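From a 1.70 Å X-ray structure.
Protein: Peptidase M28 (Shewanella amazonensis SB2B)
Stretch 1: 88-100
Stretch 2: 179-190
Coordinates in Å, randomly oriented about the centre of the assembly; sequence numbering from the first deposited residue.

Stretch 1, residues 88-100: QPLVVTALGGSIA
Stretch 2 (179-190) DRMAHTGMMRYE

How do the two backbones run past each other? They travel in the same direction, with Val92 beside Ala182 (CA to CA 5.3 Å), Leu95 beside Thr184 (5.0 Å) and Gly96 beside Met186 (4.5 Å). Stretch 1 is extended, with strand at Val92 to Ala94 (phi/psi of Thr93 -143/148), then folds into a type II turn from Leu95 to Ser98, closed by Ser98 N to Leu95 O at 2.9 Å. Its central residues are Gly96 (-58/121) and Gly97 (94/-3). Stretch 2 has no regular helix or strand; Arg180 sits at -81/63 and Gly185 at 140/166, whereas Met187 is extended at -136/160.

Which polar bonds hold them together? A single beta bridge joins Gly96 to Met186: Gly96 N donates to Gly185 O at 2.8 Å, and Met187 N donates to Gly96 O at 3.2 Å, so both polar groups of one glycine are paired with the residues flanking Met186. Just before the bridge, the hydroxyl Thr184 OG1 (chi1 t) donates to Ala94 O at 2.8 Å. Beyond the turn, Ile99 N donates to Tyr189 OH at 3.0 Å with a nearly straight angle of 164°, tying the tyrosine tip to the main chain.

Why are there glycines at the bridge and beside it? An ideal CB on Gly96 would point toward stretch 2 and lie 3.1 Å from Gly185 O, a tight approach. At Gly97 and Gly185, the backbone angles themselves call for glycine, since a CB would jam against the preceding carbonyl oxygen; at Gly185 it would point away from stretch 1.

Where do the apolar side chains meet? Ala182 points its CB toward stretch 1, 3.6 Å from Thr93 CG2 (chi1 t) and 4.3 Å from Val91 CG1 (chi1 t). Farther along, Leu95 (m, t) sets its CB 3.7 Å from CG of Met187, a selenomethionine with chi1 p, chi2 140° and chi3 m. Tyr189 (chi1 m, chi2 -60°) leans back to the end of the turn, its CE2 3.9 Å from Ile99 CG2 (Ile99 p, t). Such carbons pack because together they expose less apolar surface to water.

How does Arg180 fit at the other end? Its CB points sideways, but the chain (t, p, t, chi4 -80°) brings its end nearer to stretch 1. Val91 CG2 packs 3.5 Å from Arg180 CG and covers one guanidinium face. Near the guanidinium plane, Pro89 O lies 3.2 Å from Arg180 NH2, but the poor angle rules out a hydrogen bond; the guanidinium nitrogens are satisfied elsewhere in the structure.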

# COMPACT_ATOMS: atom_id res chain seq x y z
N GLN A 88 4.57 -8.22 -17.93
CA GLN A 88 4.54 -7.30 -16.82
C GLN A 88 4.88 -7.98 -15.51
O GLN A 88 4.55 -9.15 -15.31
CB GLN A 88 3.13 -6.76 -16.66
CG GLN A 88 2.65 -5.88 -17.75
CD GLN A 88 1.73 -4.81 -17.30
OE1 GLN A 88 1.90 -4.27 -16.24
NE2 GLN A 88 0.78 -4.41 -18.17
N PRO A 89 5.42 -7.22 -14.55
CA PRO A 89 5.65 -7.72 -13.18
C PRO A 89 4.36 -7.93 -12.41
O PRO A 89 3.36 -7.23 -12.64
CB PRO A 89 6.45 -6.60 -12.51
CG PRO A 89 6.92 -5.71 -13.60
CD PRO A 89 5.90 -5.84 -14.68
N LEU A 90 4.37 -8.94 -11.55
CA LEU A 90 3.35 -9.12 -10.53
C LEU A 90 3.95 -8.98 -9.12
O LEU A 90 5.17 -9.12 -8.92
CB LEU A 90 2.73 -10.49 -10.70
CG LEU A 90 2.05 -10.81 -12.02
CD1 LEU A 90 1.83 -12.32 -12.15
CD2 LEU A 90 0.73 -10.02 -12.25
N VAL A 91 3.09 -8.67 -8.15
CA VAL A 91 3.49 -8.59 -6.75
C VAL A 91 2.74 -9.78 -6.12
O VAL A 91 1.51 -9.87 -6.18
CB VAL A 91 3.14 -7.26 -6.05
CG1 VAL A 91 3.18 -7.41 -4.52
CG2 VAL A 91 4.14 -6.11 -6.53
N VAL A 92 3.51 -10.70 -5.61
CA VAL A 92 3.01 -12.01 -5.21
C VAL A 92 3.59 -12.33 -3.85
O VAL A 92 4.67 -11.87 -3.50
CB VAL A 92 3.42 -13.09 -6.26
CG1 VAL A 92 4.93 -13.30 -6.31
CG2 VAL A 92 2.74 -14.41 -6.02
N THR A 93 2.90 -13.20 -3.12
CA THR A 93 3.48 -13.84 -1.96
C THR A 93 2.99 -15.29 -1.84
O THR A 93 1.86 -15.61 -2.20
CB THR A 93 3.16 -13.04 -0.67
OG1 THR A 93 4.04 -13.47 0.38
CG2 THR A 93 1.71 -13.24 -0.27
N ALA A 94 3.84 -16.16 -1.31
CA ALA A 94 3.46 -17.55 -1.10
C ALA A 94 2.34 -17.57 -0.06
O ALA A 94 2.36 -16.79 0.92
CB ALA A 94 4.68 -18.37 -0.58
N LEU A 95 1.40 -18.49 -0.25
CA LEU A 95 0.48 -18.86 0.81
C LEU A 95 1.25 -19.61 1.87
O LEU A 95 2.19 -20.34 1.57
CB LEU A 95 -0.70 -19.68 0.26
CG LEU A 95 -1.53 -18.94 -0.81
CD1 LEU A 95 -2.81 -19.78 -1.15
CD2 LEU A 95 -1.87 -17.51 -0.39
N GLY A 96 0.85 -19.40 3.13
CA GLY A 96 1.52 -20.03 4.25
C GLY A 96 1.52 -21.53 4.17
O GLY A 96 0.48 -22.14 4.14
N GLY A 97 2.70 -22.11 4.16
CA GLY A 97 2.84 -23.54 4.01
C GLY A 97 3.07 -24.02 2.58
O GLY A 97 3.31 -25.22 2.40
N SER A 98 3.05 -23.13 1.59
CA SER A 98 3.28 -23.55 0.20
C SER A 98 4.61 -24.26 0.07
O SER A 98 5.63 -23.84 0.63
CB SER A 98 3.28 -22.35 -0.77
OG SER A 98 3.43 -22.81 -2.10
N ILE A 99 4.63 -25.30 -0.76
CA ILE A 99 5.87 -25.85 -1.23
C ILE A 99 6.51 -24.86 -2.21
O ILE A 99 5.85 -23.96 -2.74
CB ILE A 99 5.67 -27.24 -1.93
CG1 ILE A 99 4.80 -27.13 -3.20
CG2 ILE A 99 5.02 -28.25 -0.95
CD1 ILE A 99 4.95 -28.36 -4.16
N ALA A 100 7.79 -25.05 -2.45
CA ALA A 100 8.54 -24.26 -3.42
C ALA A 100 8.14 -24.71 -4.82
O ALA A 100 7.71 -25.87 -5.02
CB ALA A 100 10.08 -24.45 -3.22
N ASP A 179 -4.45 -1.92 -2.94
CA ASP A 179 -3.01 -1.67 -2.86
C ASP A 179 -2.21 -2.81 -3.47
O ASP A 179 -2.68 -3.95 -3.58
CB ASP A 179 -2.61 -1.48 -1.43
CG ASP A 179 -3.18 -0.25 -0.81
OD1 ASP A 179 -3.18 0.83 -1.48
OD2 ASP A 179 -3.66 -0.35 0.35
N ARG A 180 -0.98 -2.48 -3.86
CA ARG A 180 -0.06 -3.43 -4.45
C ARG A 180 0.60 -4.23 -3.33
O ARG A 180 1.82 -4.22 -3.15
CB ARG A 180 0.95 -2.70 -5.33
CG ARG A 180 1.63 -3.63 -6.30
CD ARG A 180 0.83 -3.72 -7.58
NE ARG A 180 1.42 -4.67 -8.52
CZ ARG A 180 2.45 -4.40 -9.31
NH1 ARG A 180 3.04 -3.22 -9.30
NH2 ARG A 180 2.89 -5.35 -10.14
N MSE A 181 -0.25 -4.97 -2.61
CA MSE A 181 0.14 -5.74 -1.44
C MSE A 181 -0.45 -7.15 -1.66
O MSE A 181 -1.66 -7.29 -1.92
CB MSE A 181 -0.48 -5.14 -0.17
CG MSE A 181 -0.01 -3.73 0.13
SE MSE A 181 1.67 -3.70 1.02
CE MSE A 181 3.00 -4.31 -0.17
N ALA A 182 0.41 -8.16 -1.51
CA ALA A 182 -0.02 -9.55 -1.57
C ALA A 182 -0.29 -10.05 -0.13
O ALA A 182 0.53 -9.83 0.79
CB ALA A 182 0.98 -10.41 -2.34
N HIS A 183 -1.46 -10.66 0.04
CA HIS A 183 -1.91 -11.12 1.35
C HIS A 183 -1.58 -12.62 1.47
O HIS A 183 -1.98 -13.42 0.62
CB HIS A 183 -3.41 -10.97 1.54
CG HIS A 183 -3.93 -9.57 1.52
ND1 HIS A 183 -4.70 -9.05 2.55
CD2 HIS A 183 -3.86 -8.60 0.57
CE1 HIS A 183 -5.09 -7.84 2.23
NE2 HIS A 183 -4.59 -7.54 1.03
N THR A 184 -0.82 -12.97 2.51
CA THR A 184 -0.53 -14.37 2.83
C THR A 184 -1.59 -14.93 3.78
O THR A 184 -2.65 -14.33 3.96
CB THR A 184 0.93 -14.52 3.37
OG1 THR A 184 1.31 -15.91 3.32
CG2 THR A 184 1.16 -13.85 4.79
N GLY A 185 -1.29 -16.08 4.38
CA GLY A 185 -2.21 -16.74 5.31
C GLY A 185 -2.17 -18.24 5.09
O GLY A 185 -1.65 -18.72 4.06
N MSE A 186 -2.72 -18.96 6.04
CA MSE A 186 -2.55 -20.40 6.09
C MSE A 186 -3.30 -21.03 4.92
O MSE A 186 -4.39 -20.57 4.48
CB MSE A 186 -3.05 -20.95 7.41
CG MSE A 186 -2.77 -22.37 7.62
SE MSE A 186 -0.99 -22.58 7.94
CE MSE A 186 -1.30 -24.34 8.69
N MSE A 187 -2.69 -22.08 4.40
CA MSE A 187 -3.39 -23.00 3.53
C MSE A 187 -3.02 -24.41 3.96
O MSE A 187 -2.03 -24.61 4.72
CB MSE A 187 -3.01 -22.76 2.11
CG MSE A 187 -1.58 -22.84 1.92
SE MSE A 187 -1.11 -23.73 0.30
CE MSE A 187 -1.95 -25.25 0.51
N ARG A 188 -3.85 -25.37 3.57
CA ARG A 188 -3.63 -26.76 3.94
C ARG A 188 -3.64 -27.62 2.69
O ARG A 188 -4.59 -27.58 1.94
CB ARG A 188 -4.74 -27.29 4.87
CG ARG A 188 -5.10 -26.43 6.06
CD ARG A 188 -5.50 -27.27 7.27
NE ARG A 188 -4.31 -27.72 7.99
CZ ARG A 188 -3.82 -27.17 9.10
NH1 ARG A 188 -4.41 -26.13 9.69
NH2 ARG A 188 -2.71 -27.68 9.65
N TYR A 189 -2.60 -28.42 2.53
CA TYR A 189 -2.62 -29.50 1.57
C TYR A 189 -3.43 -30.65 2.17
O TYR A 189 -3.74 -30.65 3.36
CB TYR A 189 -1.19 -29.95 1.26
CG TYR A 189 -0.40 -28.90 0.53
CD1 TYR A 189 -0.81 -28.43 -0.72
CD2 TYR A 189 0.76 -28.36 1.08
CE1 TYR A 189 -0.08 -27.46 -1.41
CE2 TYR A 189 1.49 -27.39 0.40
CZ TYR A 189 1.09 -26.98 -0.85
OH TYR A 189 1.84 -26.03 -1.48
N GLU A 190 -3.81 -31.59 1.33
CA GLU A 190 -4.57 -32.75 1.71
C GLU A 190 -3.75 -33.98 1.37
O GLU A 190 -3.25 -34.15 0.24
CB GLU A 190 -5.90 -32.78 0.97
CG GLU A 190 -6.80 -33.91 1.36
CD GLU A 190 -8.15 -33.82 0.68
OE1 GLU A 190 -8.80 -32.76 0.78
OE2 GLU A 190 -8.59 -34.83 0.08